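GNAT family acetyltransferase (Mycobacterium smegmatis, PDB 6C30) probably transfers the acetyl group of acetyl-coenzyme A to an amino group of its substrate, perhaps a protein N terminus, as GNAT N-acetyltransferases do. Local coordinates at residues 154-159 and 188-193; 130-135 and 166-171; 11-16 and 87-92; 30-35 and 69-74; 54-59 and 179-184. One frame throughout, in Å; residues are numbered along the deposited sequence.

Contact 1 of 5, residues 154-159 and 188-193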
# COMPACT_ATOMS: atom_id res chain seq x y z
N THR A 154 26.23 -6.37 -5.00
CA THR A 154 27.35 -6.12 -5.89
C THR A 154 27.14 -4.79 -6.61
O THR A 154 26.00 -4.42 -6.95
CB THR A 154 27.56 -7.27 -6.91
OG1 THR A 154 26.33 -7.53 -7.59
CG2 THR A 154 28.00 -8.52 -6.18
N VAL A 155 28.22 -4.06 -6.82
CA VAL A 155 28.12 -2.72 -7.38
C VAL A 155 29.43 -2.39 -8.09
O VAL A 155 30.50 -2.69 -7.56
CB VAL A 155 27.79 -1.69 -6.26
CG1 VAL A 155 28.80 -1.75 -5.12
CG2 VAL A 155 27.70 -0.28 -6.84
N ARG A 156 29.36 -1.84 -9.29
CA ARG A 156 30.58 -1.47 -9.99
C ARG A 156 31.32 -0.37 -9.23
O ARG A 156 30.68 0.54 -8.68
CB ARG A 156 30.28 -1.03 -11.43
CG ARG A 156 29.92 -2.20 -12.35
CD ARG A 156 29.59 -1.74 -13.76
NE ARG A 156 30.76 -1.17 -14.42
CZ ARG A 156 30.72 -0.50 -15.57
NH1 ARG A 156 29.56 -0.30 -16.19
NH2 ARG A 156 31.85 -0.01 -16.09
N PRO A 157 32.66 -0.44 -9.19
CA PRO A 157 33.42 0.63 -8.55
C PRO A 157 33.07 1.99 -9.13
O PRO A 157 33.11 2.98 -8.40
CB PRO A 157 34.88 0.27 -8.85
CG PRO A 157 34.87 -1.21 -9.06
CD PRO A 157 33.52 -1.55 -9.65
N GLU A 158 32.71 2.03 -10.41
CA GLU A 158 32.39 3.28 -11.10
C GLU A 158 31.03 3.86 -10.72
O GLU A 158 30.74 5.02 -11.00
CB GLU A 158 32.44 3.06 -12.62
CG GLU A 158 33.81 2.65 -13.17
CD GLU A 158 34.09 1.16 -13.10
OE1 GLU A 158 33.31 0.39 -12.49
OE2 GLU A 158 35.12 0.74 -13.67
N ASN A 159 30.20 3.05 -10.07
CA ASN A 159 28.85 3.47 -9.73
C ASN A 159 28.85 4.22 -8.40
O ASN A 159 28.45 3.70 -7.36
CB ASN A 159 27.92 2.25 -9.67
CG ASN A 159 26.46 2.63 -9.65
OD1 ASN A 159 26.09 3.76 -9.31
ND2 ASN A 159 25.60 1.66 -9.99
N ARG A 188 32.50 -6.98 -16.30
CA ARG A 188 32.90 -5.83 -15.48
C ARG A 188 33.15 -6.19 -14.02
O ARG A 188 32.35 -6.90 -13.40
CB ARG A 188 31.84 -4.73 -15.52
CG ARG A 188 31.32 -4.38 -16.89
CD ARG A 188 32.18 -3.34 -17.52
NE ARG A 188 31.69 -2.88 -18.82
CZ ARG A 188 32.34 -1.98 -19.54
NH1 ARG A 188 33.46 -1.46 -19.07
NH2 ARG A 188 31.87 -1.60 -20.72
N ASP A 189 34.25 -5.68 -13.45
CA ASP A 189 34.49 -5.81 -12.02
C ASP A 189 33.32 -5.27 -11.21
O ASP A 189 32.77 -4.22 -11.54
CB ASP A 189 35.74 -5.04 -11.57
CG ASP A 189 37.03 -5.56 -12.17
OD1 ASP A 189 37.06 -6.57 -12.92
OD2 ASP A 189 38.06 -4.91 -11.86
N HIS A 190 32.95 -5.96 -10.14
CA HIS A 190 31.97 -5.47 -9.18
C HIS A 190 32.53 -5.62 -7.77
O HIS A 190 33.09 -6.67 -7.43
CB HIS A 190 30.64 -6.24 -9.27
CG HIS A 190 29.78 -5.85 -10.44
ND1 HIS A 190 30.14 -6.08 -11.74
CD2 HIS A 190 28.55 -5.28 -10.48
CE1 HIS A 190 29.18 -5.65 -12.55
NE2 HIS A 190 28.20 -5.16 -11.80
N LEU A 191 32.41 -4.57 -6.96
CA LEU A 191 32.64 -4.70 -5.53
C LEU A 191 31.57 -5.58 -4.91
O LEU A 191 30.41 -5.56 -5.34
CB LEU A 191 32.63 -3.32 -4.85
CG LEU A 191 33.82 -2.42 -5.19
CD1 LEU A 191 33.44 -0.98 -4.95
CD2 LEU A 191 35.04 -2.81 -4.37
N LEU A 192 31.96 -6.35 -3.91
CA LEU A 192 31.03 -7.11 -3.10
C LEU A 192 30.93 -6.42 -1.75
O LEU A 192 31.95 -6.18 -1.09
CB LEU A 192 31.51 -8.56 -2.92
CG LEU A 192 30.66 -9.45 -2.03
CD1 LEU A 192 29.29 -9.68 -2.66
CD2 LEU A 192 31.35 -10.79 -1.76
N VAL A 193 29.71 -6.08 -1.34
CA VAL A 193 29.50 -5.48 -0.03
C VAL A 193 28.50 -6.35 0.75
O VAL A 193 27.74 -7.10 0.15
CB VAL A 193 28.99 -4.01 -0.13
CG1 VAL A 193 29.95 -3.16 -0.97
CG2 VAL A 193 27.58 -3.95 -0.71
O HOH W 1 33.32 -2.21 -13.42
O HOH W 2 34.58 -1.87 -16.17

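Contact 2 of 5, residues 130-135 and 166-171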
# COMPACT_ATOMS: atom_id res chain seq x y z
N ILE A 130 14.84 7.37 -1.03
CA ILE A 130 13.95 6.26 -1.35
C ILE A 130 14.73 4.94 -1.40
O ILE A 130 14.31 3.94 -0.82
CB ILE A 130 13.19 6.49 -2.67
CG1 ILE A 130 12.24 7.70 -2.52
CG2 ILE A 130 12.41 5.24 -3.07
CD1 ILE A 130 11.57 8.11 -3.82
N ALA A 131 15.89 4.95 -2.06
CA ALA A 131 16.69 3.73 -2.14
C ALA A 131 17.22 3.30 -0.78
O ALA A 131 17.20 2.12 -0.46
CB ALA A 131 17.82 3.90 -3.12
N THR A 132 17.69 4.25 0.03
CA THR A 132 18.18 3.87 1.36
C THR A 132 17.04 3.31 2.21
O THR A 132 17.24 2.33 2.92
CB THR A 132 18.85 5.04 2.08
OG1 THR A 132 17.96 6.16 2.12
CG2 THR A 132 20.14 5.44 1.37
N ALA A 133 15.85 3.90 2.11
CA ALA A 133 14.71 3.37 2.84
C ALA A 133 14.32 1.97 2.37
O ALA A 133 14.01 1.10 3.19
CB ALA A 133 13.51 4.30 2.71
N ALA A 134 14.35 1.76 1.06
CA ALA A 134 14.02 0.45 0.50
C ALA A 134 15.00 -0.62 0.96
O ALA A 134 14.60 -1.72 1.36
CB ALA A 134 13.97 0.52 -1.02
N LEU A 135 16.29 -0.30 0.90
CA LEU A 135 17.30 -1.24 1.38
C LEU A 135 17.15 -1.52 2.87
O LEU A 135 17.29 -2.67 3.31
CB LEU A 135 18.70 -0.69 1.09
CG LEU A 135 19.09 -0.71 -0.39
CD1 LEU A 135 20.31 0.15 -0.59
CD2 LEU A 135 19.39 -2.13 -0.85
N LEU A 166 24.59 2.28 -0.61
CA LEU A 166 24.86 1.04 0.12
C LEU A 166 25.68 1.30 1.38
O LEU A 166 25.38 0.73 2.44
CB LEU A 166 25.58 0.05 -0.80
CG LEU A 166 24.72 -0.51 -1.94
CD1 LEU A 166 25.58 -1.09 -3.05
CD2 LEU A 166 23.74 -1.56 -1.42
N ALA A 167 26.70 2.15 1.28
CA ALA A 167 27.52 2.46 2.45
C ALA A 167 26.68 3.17 3.51
O ALA A 167 26.85 2.93 4.71
CB ALA A 167 28.70 3.32 2.05
N HIS A 168 25.76 4.02 3.06
CA HIS A 168 24.96 4.81 3.99
C HIS A 168 24.18 3.94 4.97
O HIS A 168 24.14 4.23 6.17
CB HIS A 168 24.00 5.72 3.24
CG HIS A 168 23.16 6.57 4.14
ND1 HIS A 168 23.57 7.81 4.58
CD2 HIS A 168 21.95 6.35 4.71
CE1 HIS A 168 22.64 8.32 5.37
NE2 HIS A 168 21.65 7.45 5.46
N VAL A 169 23.58 2.85 4.49
CA VAL A 169 22.75 2.04 5.38
C VAL A 169 23.53 1.00 6.18
O VAL A 169 22.96 0.38 7.07
CB VAL A 169 21.61 1.33 4.60
CG1 VAL A 169 20.73 2.35 3.92
CG2 VAL A 169 22.15 0.33 3.58
N GLY A 170 24.82 0.81 5.88
CA GLY A 170 25.65 -0.05 6.71
C GLY A 170 26.39 -1.18 6.02
O GLY A 170 27.05 -1.98 6.68
N PHE A 171 26.29 -1.26 4.70
CA PHE A 171 27.05 -2.30 4.00
C PHE A 171 28.56 -2.08 4.10
O PHE A 171 29.03 -0.94 3.97
CB PHE A 171 26.62 -2.37 2.53
CG PHE A 171 25.30 -3.06 2.32
CD1 PHE A 171 25.24 -4.44 2.23
CD2 PHE A 171 24.13 -2.33 2.22
CE1 PHE A 171 24.02 -5.09 2.05
CE2 PHE A 171 22.91 -2.96 2.04
CZ PHE A 171 22.86 -4.35 1.95

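Contact 3 of 5, residues 11-16 and 87-92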
# COMPACT_ATOMS: atom_id res chain seq x y z
N PRO A 11 9.73 -18.53 3.64
CA PRO A 11 9.44 -17.68 4.80
C PRO A 11 9.49 -16.19 4.43
O PRO A 11 10.39 -15.77 3.70
CB PRO A 11 10.55 -18.04 5.79
CG PRO A 11 11.65 -18.60 4.94
CD PRO A 11 10.96 -19.32 3.84
N GLY A 12 8.54 -15.41 4.93
CA GLY A 12 8.53 -13.98 4.69
C GLY A 12 7.99 -13.60 3.32
O GLY A 12 8.06 -12.44 2.94
N TRP A 13 7.43 -14.57 2.60
CA TRP A 13 6.85 -14.31 1.28
C TRP A 13 5.51 -15.02 1.11
O TRP A 13 5.38 -16.18 1.49
CB TRP A 13 7.81 -14.77 0.17
CG TRP A 13 7.24 -14.49 -1.19
CD1 TRP A 13 6.54 -15.34 -1.98
CD2 TRP A 13 7.29 -13.24 -1.88
NE1 TRP A 13 6.15 -14.71 -3.14
CE2 TRP A 13 6.61 -13.41 -3.10
CE3 TRP A 13 7.85 -11.99 -1.59
CZ2 TRP A 13 6.48 -12.39 -4.04
CZ3 TRP A 13 7.72 -10.97 -2.52
CH2 TRP A 13 7.04 -11.17 -3.72
N PRO A 14 4.51 -14.34 0.52
CA PRO A 14 4.50 -12.91 0.20
C PRO A 14 4.25 -12.08 1.45
O PRO A 14 3.71 -12.58 2.43
CB PRO A 14 3.36 -12.77 -0.81
CG PRO A 14 2.45 -13.91 -0.52
CD PRO A 14 3.29 -15.02 0.05
N ASP A 15 4.66 -10.81 1.41
CA ASP A 15 4.46 -9.92 2.54
C ASP A 15 4.63 -8.50 2.04
O ASP A 15 5.10 -8.28 0.92
CB ASP A 15 5.47 -10.22 3.67
CG ASP A 15 4.96 -9.80 5.04
OD1 ASP A 15 3.89 -9.17 5.14
OD2 ASP A 15 5.66 -10.11 6.04
N THR A 16 4.23 -7.54 2.87
CA THR A 16 4.57 -6.15 2.65
C THR A 16 5.58 -5.72 3.71
O THR A 16 5.74 -6.39 4.73
CB THR A 16 3.34 -5.24 2.70
OG1 THR A 16 2.79 -5.25 4.03
CG2 THR A 16 2.27 -5.73 1.74
N MET A 87 13.81 -16.19 -4.17
CA MET A 87 13.79 -14.75 -4.37
C MET A 87 12.65 -14.12 -3.60
O MET A 87 11.67 -14.80 -3.27
CB MET A 87 13.63 -14.40 -5.85
CG MET A 87 14.74 -14.90 -6.76
SD MET A 87 14.57 -14.35 -8.48
CE MET A 87 15.17 -12.68 -8.35
N LEU A 88 12.78 -12.83 -3.31
CA LEU A 88 11.65 -12.02 -2.84
C LEU A 88 11.64 -10.75 -3.69
O LEU A 88 12.40 -9.81 -3.45
CB LEU A 88 11.74 -11.67 -1.35
CG LEU A 88 11.59 -12.82 -0.34
CD1 LEU A 88 12.90 -13.57 -0.11
CD2 LEU A 88 11.05 -12.29 0.98
N PRO A 89 10.77 -10.72 -4.70
CA PRO A 89 10.73 -9.60 -5.64
C PRO A 89 9.71 -8.53 -5.23
O PRO A 89 8.51 -8.69 -5.43
CB PRO A 89 10.34 -10.27 -6.96
CG PRO A 89 9.47 -11.44 -6.53
CD PRO A 89 10.06 -11.92 -5.21
N PHE A 90 10.20 -7.44 -4.65
CA PHE A 90 9.34 -6.34 -4.24
C PHE A 90 9.36 -5.16 -5.20
O PHE A 90 10.32 -4.93 -5.94
CB PHE A 90 9.74 -5.81 -2.86
CG PHE A 90 9.60 -6.80 -1.73
CD1 PHE A 90 8.36 -7.01 -1.15
CD2 PHE A 90 10.72 -7.46 -1.22
CE1 PHE A 90 8.23 -7.90 -0.08
CE2 PHE A 90 10.59 -8.35 -0.16
CZ PHE A 90 9.34 -8.57 0.41
N VAL A 91 8.27 -4.40 -5.12
CA VAL A 91 8.16 -3.08 -5.73
C VAL A 91 8.35 -2.05 -4.62
O VAL A 91 7.85 -2.23 -3.50
CB VAL A 91 6.80 -2.89 -6.42
CG1 VAL A 91 6.52 -1.43 -6.74
CG2 VAL A 91 6.74 -3.77 -7.67
N ILE A 92 9.09 -0.99 -4.94
CA ILE A 92 9.18 0.17 -4.05
C ILE A 92 8.05 1.12 -4.39
O ILE A 92 7.92 1.56 -5.54
CB ILE A 92 10.53 0.90 -4.19
CG1 ILE A 92 11.71 -0.06 -4.03
CG2 ILE A 92 10.60 2.08 -3.20
CD1 ILE A 92 13.04 0.55 -4.46

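Contact 4 of 5, residues 30-35 and 69-74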
# COMPACT_ATOMS: atom_id res chain seq x y z
N ARG A 30 6.10 -3.92 -1.51
CA ARG A 30 5.07 -4.95 -1.66
C ARG A 30 5.39 -5.81 -2.89
O ARG A 30 6.22 -5.43 -3.71
CB ARG A 30 3.66 -4.31 -1.74
CG ARG A 30 3.49 -3.20 -2.76
CD ARG A 30 3.25 -3.76 -4.15
NE ARG A 30 3.04 -2.69 -5.12
CZ ARG A 30 3.10 -2.87 -6.44
NH1 ARG A 30 3.35 -4.08 -6.93
NH2 ARG A 30 2.90 -1.85 -7.26
N PRO A 31 4.76 -7.00 -3.00
CA PRO A 31 5.14 -7.90 -4.10
C PRO A 31 4.90 -7.34 -5.51
O PRO A 31 3.91 -6.65 -5.74
CB PRO A 31 4.24 -9.12 -3.87
CG PRO A 31 4.00 -9.13 -2.39
CD PRO A 31 3.87 -7.66 -2.03
N VAL A 32 5.79 -7.66 -6.44
CA VAL A 32 5.50 -7.42 -7.86
C VAL A 32 4.18 -8.07 -8.25
O VAL A 32 3.80 -9.12 -7.71
CB VAL A 32 6.62 -7.98 -8.80
CG1 VAL A 32 7.92 -7.21 -8.64
CG2 VAL A 32 6.83 -9.47 -8.57
N ARG A 33 3.48 -7.45 -9.19
CA ARG A 33 2.24 -8.03 -9.68
C ARG A 33 2.03 -7.67 -11.14
O ARG A 33 2.68 -6.75 -11.67
CB ARG A 33 1.05 -7.58 -8.83
CG ARG A 33 0.80 -6.09 -8.87
CD ARG A 33 -0.28 -5.69 -7.84
NE ARG A 33 -0.31 -4.24 -7.73
CZ ARG A 33 -0.31 -3.56 -6.59
NH1 ARG A 33 -0.27 -4.16 -5.41
NH2 ARG A 33 -0.33 -2.25 -6.65
N MET A 34 1.14 -8.40 -11.81
CA MET A 34 0.95 -8.22 -13.24
C MET A 34 0.53 -6.80 -13.63
O MET A 34 0.94 -6.30 -14.67
CB MET A 34 -0.08 -9.23 -13.79
CG MET A 34 0.37 -10.67 -13.67
SD MET A 34 1.82 -10.98 -14.69
CE MET A 34 2.27 -12.61 -14.16
N ARG A 35 -0.27 -6.14 -12.79
CA ARG A 35 -0.73 -4.80 -13.10
C ARG A 35 0.38 -3.75 -13.08
O ARG A 35 0.16 -2.61 -13.47
CB ARG A 35 -1.84 -4.39 -12.14
CG ARG A 35 -3.17 -5.10 -12.38
CD ARG A 35 -4.21 -4.09 -12.85
NE ARG A 35 -5.42 -4.72 -13.36
CZ ARG A 35 -6.49 -5.01 -12.63
NH1 ARG A 35 -6.49 -4.76 -11.32
NH2 ARG A 35 -7.55 -5.57 -13.20
N THR A 69 4.30 -5.63 -22.96
CA THR A 69 3.93 -7.03 -23.13
C THR A 69 5.03 -8.00 -22.68
O THR A 69 4.80 -9.20 -22.60
CB THR A 69 3.55 -7.32 -24.58
OG1 THR A 69 4.51 -6.72 -25.44
CG2 THR A 69 2.16 -6.74 -24.90
N SER A 70 6.21 -7.48 -22.33
CA SER A 70 7.27 -8.32 -21.77
C SER A 70 7.11 -8.58 -20.28
O SER A 70 7.73 -9.50 -19.74
CB SER A 70 8.63 -7.67 -22.01
OG SER A 70 8.89 -7.59 -23.39
N TRP A 71 6.32 -7.77 -19.58
CA TRP A 71 6.24 -7.89 -18.13
C TRP A 71 5.64 -9.22 -17.64
O TRP A 71 6.16 -9.79 -16.69
CB TRP A 71 5.49 -6.70 -17.54
CG TRP A 71 5.36 -6.75 -16.04
CD1 TRP A 71 4.20 -6.87 -15.32
CD2 TRP A 71 6.42 -6.68 -15.06
NE1 TRP A 71 4.46 -6.87 -13.98
CE2 TRP A 71 5.82 -6.76 -13.79
CE3 TRP A 71 7.82 -6.58 -15.15
CZ2 TRP A 71 6.56 -6.72 -12.61
CZ3 TRP A 71 8.55 -6.55 -13.98
CH2 TRP A 71 7.93 -6.61 -12.73
N PRO A 72 4.54 -9.72 -18.27
CA PRO A 72 3.95 -10.92 -17.67
C PRO A 72 4.94 -12.09 -17.50
O PRO A 72 4.97 -12.68 -16.43
CB PRO A 72 2.83 -11.27 -18.65
CG PRO A 72 2.36 -9.91 -19.11
CD PRO A 72 3.67 -9.16 -19.32
N SER A 73 5.76 -12.39 -18.50
CA SER A 73 6.71 -13.49 -18.31
C SER A 73 7.79 -13.17 -17.27
O SER A 73 8.21 -14.05 -16.53
CB SER A 73 7.37 -13.86 -19.64
OG SER A 73 6.42 -14.52 -20.48
N ILE A 74 8.21 -11.91 -17.20
CA ILE A 74 9.20 -11.52 -16.20
C ILE A 74 8.61 -11.63 -14.79
O ILE A 74 9.19 -12.24 -13.89
CB ILE A 74 9.71 -10.10 -16.48
CG1 ILE A 74 10.52 -10.09 -17.78
CG2 ILE A 74 10.53 -9.57 -15.30
CD1 ILE A 74 10.87 -8.71 -18.29

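Contact 5 of 5, residues 54-59 and 179-184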
# COMPACT_ATOMS: atom_id res chain seq x y z
N TRP A 54 24.59 -0.02 -16.12
CA TRP A 54 24.81 -0.73 -14.85
C TRP A 54 24.08 -2.07 -14.80
O TRP A 54 24.22 -2.80 -13.83
CB TRP A 54 24.37 0.15 -13.66
CG TRP A 54 24.86 1.54 -13.82
CD1 TRP A 54 24.13 2.63 -14.20
CD2 TRP A 54 26.21 1.99 -13.68
NE1 TRP A 54 24.94 3.74 -14.27
CE2 TRP A 54 26.23 3.37 -13.96
CE3 TRP A 54 27.41 1.36 -13.33
CZ2 TRP A 54 27.39 4.13 -13.91
CZ3 TRP A 54 28.57 2.12 -13.27
CH2 TRP A 54 28.55 3.49 -13.57
N GLU A 55 23.35 -2.38 -15.86
CA GLU A 55 22.42 -3.51 -15.87
C GLU A 55 23.08 -4.76 -16.46
O GLU A 55 23.70 -4.67 -17.50
CB GLU A 55 21.19 -3.13 -16.69
CG GLU A 55 20.00 -4.09 -16.59
CD GLU A 55 19.27 -4.00 -15.27
OE1 GLU A 55 19.60 -3.11 -14.46
OE2 GLU A 55 18.35 -4.82 -15.04
N PRO A 56 22.94 -5.92 -15.80
CA PRO A 56 23.40 -7.14 -16.45
C PRO A 56 22.73 -7.31 -17.82
O PRO A 56 21.53 -7.01 -17.97
CB PRO A 56 22.98 -8.25 -15.48
CG PRO A 56 22.93 -7.55 -14.15
CD PRO A 56 22.45 -6.16 -14.43
N MET A 57 23.49 -7.73 -18.80
CA MET A 57 23.01 -7.82 -20.17
C MET A 57 21.98 -8.93 -20.34
O MET A 57 22.06 -9.97 -19.70
CB MET A 57 24.18 -8.03 -21.13
CG MET A 57 25.04 -6.78 -21.29
SD MET A 57 26.66 -7.08 -22.02
CE MET A 57 26.25 -7.62 -23.68
N THR A 58 21.00 -8.69 -21.20
CA THR A 58 19.91 -9.64 -21.42
C THR A 58 19.98 -10.30 -22.79
O THR A 58 19.26 -11.26 -23.05
CB THR A 58 18.53 -8.96 -21.32
OG1 THR A 58 18.46 -7.92 -22.31
CG2 THR A 58 18.31 -8.37 -19.94
N GLY A 59 20.83 -9.76 -23.66
CA GLY A 59 20.96 -10.29 -25.01
C GLY A 59 19.86 -9.81 -25.93
O GLY A 59 19.69 -10.32 -27.03
N ARG A 179 35.78 -9.10 -13.30
CA ARG A 179 35.08 -9.52 -14.52
C ARG A 179 33.81 -10.30 -14.16
O ARG A 179 33.54 -11.36 -14.73
CB ARG A 179 36.00 -10.36 -15.41
CG ARG A 179 37.23 -9.60 -15.91
CD ARG A 179 38.27 -10.51 -16.58
NE ARG A 179 38.81 -11.51 -15.66
CZ ARG A 179 39.79 -11.27 -14.79
NH1 ARG A 179 40.35 -10.07 -14.72
NH2 ARG A 179 40.22 -12.25 -14.00
N TYR A 180 33.06 -9.77 -13.21
CA TYR A 180 32.03 -10.54 -12.52
C TYR A 180 30.73 -10.70 -13.32
O TYR A 180 30.19 -11.80 -13.44
CB TYR A 180 31.74 -9.91 -11.15
CG TYR A 180 30.68 -10.62 -10.35
CD1 TYR A 180 30.89 -11.92 -9.88
CD2 TYR A 180 29.48 -10.00 -10.04
CE1 TYR A 180 29.92 -12.58 -9.15
CE2 TYR A 180 28.51 -10.65 -9.30
CZ TYR A 180 28.73 -11.94 -8.87
OH TYR A 180 27.74 -12.57 -8.14
N LEU A 181 30.21 -9.59 -13.84
CA LEU A 181 28.92 -9.58 -14.53
C LEU A 181 29.07 -8.96 -15.91
O LEU A 181 29.83 -7.99 -16.08
CB LEU A 181 27.87 -8.82 -13.72
CG LEU A 181 27.14 -9.57 -12.61
CD1 LEU A 181 26.51 -8.60 -11.61
CD2 LEU A 181 26.09 -10.52 -13.20
N GLU A 182 28.34 -9.50 -16.88
CA GLU A 182 28.35 -8.96 -18.23
C GLU A 182 27.46 -7.73 -18.25
O GLU A 182 26.23 -7.83 -18.17
CB GLU A 182 27.85 -10.00 -19.23
CG GLU A 182 28.45 -9.88 -20.61
CD GLU A 182 27.78 -10.80 -21.62
OE1 GLU A 182 26.94 -11.63 -21.22
OE2 GLU A 182 28.10 -10.68 -22.82
N VAL A 183 28.08 -6.56 -18.35
CA VAL A 183 27.38 -5.27 -18.23
C VAL A 183 27.96 -4.31 -19.26
O VAL A 183 29.17 -4.16 -19.36
CB VAL A 183 27.53 -4.67 -16.81
CG1 VAL A 183 27.00 -3.24 -16.76
CG2 VAL A 183 26.86 -5.53 -15.76
N ASP A 184 27.09 -3.66 -20.04
CA ASP A 184 27.51 -2.63 -20.98
C ASP A 184 28.61 -3.12 -21.92
O ASP A 184 29.58 -2.42 -22.18
CB ASP A 184 27.97 -1.36 -20.21
CG ASP A 184 28.02 -0.12 -21.10
OD1 ASP A 184 27.25 -0.04 -22.07
OD2 ASP A 184 28.83 0.79 -20.79
O HOH W 3 24.22 -3.34 -19.72

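Contact 1 of 5, residues 154-159 and 188-193
Arg188 lays its guanidinium against that of Arg156, with the group centres 4.5 Å apart and the planes at 24°; Arg188 CD sits over the Arg156 face. The neighbouring positive charges are probably eased by Arg188 donating to the carbonyls of Val183 and Asp184, and by Glu158 OE1, which pairs with Arg156 NE. Asp189 contributes its carbonyl, joined through a water to Arg156 NE and Glu158 OE1, while its carboxylate turns to Lys178. The His190 ring takes Arg156 CG over one face, a CH-pi contact 3.6 Å from the ring centroid. His190 ND1 donates to Arg188 O at 2.9 Å, which steadies the ring's rotation. Leu191 N gives a bond of 2.7 Å to Val155 O, and Val155 N returns one of 3.0 Å to Leu191 O. Leu192 CD1 ends 3.9 Å from Thr154 CG2. Two antiparallel strands of the GNAT sheet, 150-155 and 186-196, are joined here, and the type I turn from Arg156 to Asn159, which leads into helix 160-169, adds the arginine stack.

Contact 2 of 5, residues 130-135 and 166-171
Thr132 and Val169 are the nearest pair of the two segments, their CA atoms 6.4 Å apart. Val169 CG1, anti to its own carbonyl carbon and beside the backbone N (chi1 -59°), reaches 3.6 Å from Thr132 O and 3.8 Å from Thr132 CB. The methyl of Thr132 also comes within 3.9 Å of His168 CD2, meeting the imidazole obliquely. One turn further along helix 130-143, Leu135 has its CD1 3.9 Å from Leu166 CD2 and its CB 4.4 Å from Val169 CG2. In the next shell, Thr132 OG1 is hydrogen-bonded to the carbonyl of Gly129, which helps fix its rotation. Val165 touches both Thr132 and Leu135, and Leu208 of helix 204-217 covers Thr132. Just after helix 160-169, Gly170 (phi 125°) belongs to a Schellman motif, with Phe171 N bonded to Leu166 O at 3.1 Å. The helix after strand 114-121 is thus packed against the helix after strand 150-155; in GNAT enzymes the former usually begins at the glycine-rich loop holding the coenzyme A pyrophosphate, as is probable here. Apart from the methyl of Val169 resting on a backbone carbonyl oxygen, carbon meets carbon, so the contact relies on burial of apolar surface and not on directional polar bonds.

Contact 3 of 5, residues 11-16 and 87-92
Trp13 has CG anti to its backbone N (chi1 -179°) and Phe90 has CG anti to its carbonyl carbon (chi1 -64°), and the two rings meet as a T-shaped pair. The indole turns its edge to the phenyl face, with planes at 69° and centroids 5.5 Å apart; Trp13 CZ3 is the atom above Phe90. Pro89 CD covers one indole face in a CH-pi contact, 3.8 Å from the centroid of the six-membered ring. Over the opposite face lies CB of Pro14, which follows a cis peptide bond. Leu88 runs past the indole, its CB 3.9 Å from Trp13 CE3 and its CD2 3.6 Å from Gly12 O. At the rim of the phenyl ring, Asp15 O stands in plane, 3.3 Å from Phe90 CE1; this buried carbonyl has no polar partner in the model. The N-terminal loop thus lies against strand 88-94, with Ala82 of helix 71-83, His141 of helix 130-143 and Pro31 of strand 25-31 around it, and Ala219 of the second subunit packs on Trp13.

Contact 4 of 5, residues 30-35 and 69-74
Met34 and Pro72 bring the backbones nearest, their CA atoms 6.0 Å apart, where the chain has left strand 25-31 and passes the first turn of helix 71-83. Trp71 reaches the loop with its indole. Its NE1 donates to Arg33 O at 2.9 Å in a nearly straight bond, the N-H...O angle being 167°. The carbonyl oxygen lies in the plane of the indole, while the donor stands above the plane of the carbonyl, 42° out of it. The same indole edge meets two more groups: Trp71 CD1 is 3.4 Å from Met34 O, and Trp71 CZ2 is 4.0 Å from Val32 CB. Here the helix preceding strand 88-94 is fastened by one indole N-H to the loop that follows the neighbouring strand of the GNAT sheet. Met34 is bent at chi2 (-65°), which places SD 3.7 Å from Pro72 CA; Met34 CE lies 3.5 Å from Pro72 O. The sulfur also makes an oblique Met-aromatic contact, 5.4 Å from the centroid of the five-membered ring of Trp71. Trp40 of helix 37-46 meets the indole as well. The guanidinium groups of Arg30 and Arg33 lie over one another's centres; Arg30 pairs with Glu93 and Asp36. Arg35 forms a salt bridge with Asp95 of the second subunit.

Contact 5 of 5, residues 54-59 and 179-184
The thioether of Met57 lies over one face of the Glu182 carboxylate, and its SD comes nearest to the glutamate's CG. Met57 SD is 3.6 Å from Glu182 CG and 3.9 Å from Glu182 CD, while Met57 CE reaches 3.7 Å from Glu182 OE2. The two chains cross at about a right angle: Glu182 is extended beyond CG, whereas Met57 is bent at its last torsion (chi3 66°), which places CE. The other flat group, the indole of Trp54, packs against Arg156, Glu158 and Asn159. Between the backbones, Met57 N donates to Glu182 O at 2.8 Å, nearly along the C=O axis, and Pro56 CA adds a CA-H...O contact to the same oxygen. Of the residues that touch here, Val183 is the buried one: Val183 CG1 rests 3.7 Å from Trp54 C, and Val183 CG2 lies against Pro56 CA at 3.9 Å. A water receives the N-H of Asp184 and donates to Glu55 O at 2.6 Å, joining the backbones a second time. The carboxylate of Glu55 turns instead to Arg44. The loop between helices 48-51 and 62-65 is thereby tied to short strand 182-183, which follows a classic bulge, Tyr180 and Leu181 opposite Arg188, and pairs with strand 186-196.

In the fold
Contacts 1, 3, 4 and 5 all reach the one mixed sheet, and contact 2 packs two helices beside it. Contacts 3 and 4, with centres 14 Å apart, lie on the neighbouring strands 88-94 and 25-31, respectively, and both touch the second subunit; contact 4 is nested within the loop that contact 3 closes. Contacts 1 and 5, 12 Å apart, meet at strand 186-196 of contact 1, with which strands 172-180 and 182-183 of contact 5 pair; their segments alternate along the chain. The centres of contacts 1 and 3 lie 25 Å apart, yet the helices of contact 2 pack against residues of both. Contact 5 ties an early loop to the C-terminal strands.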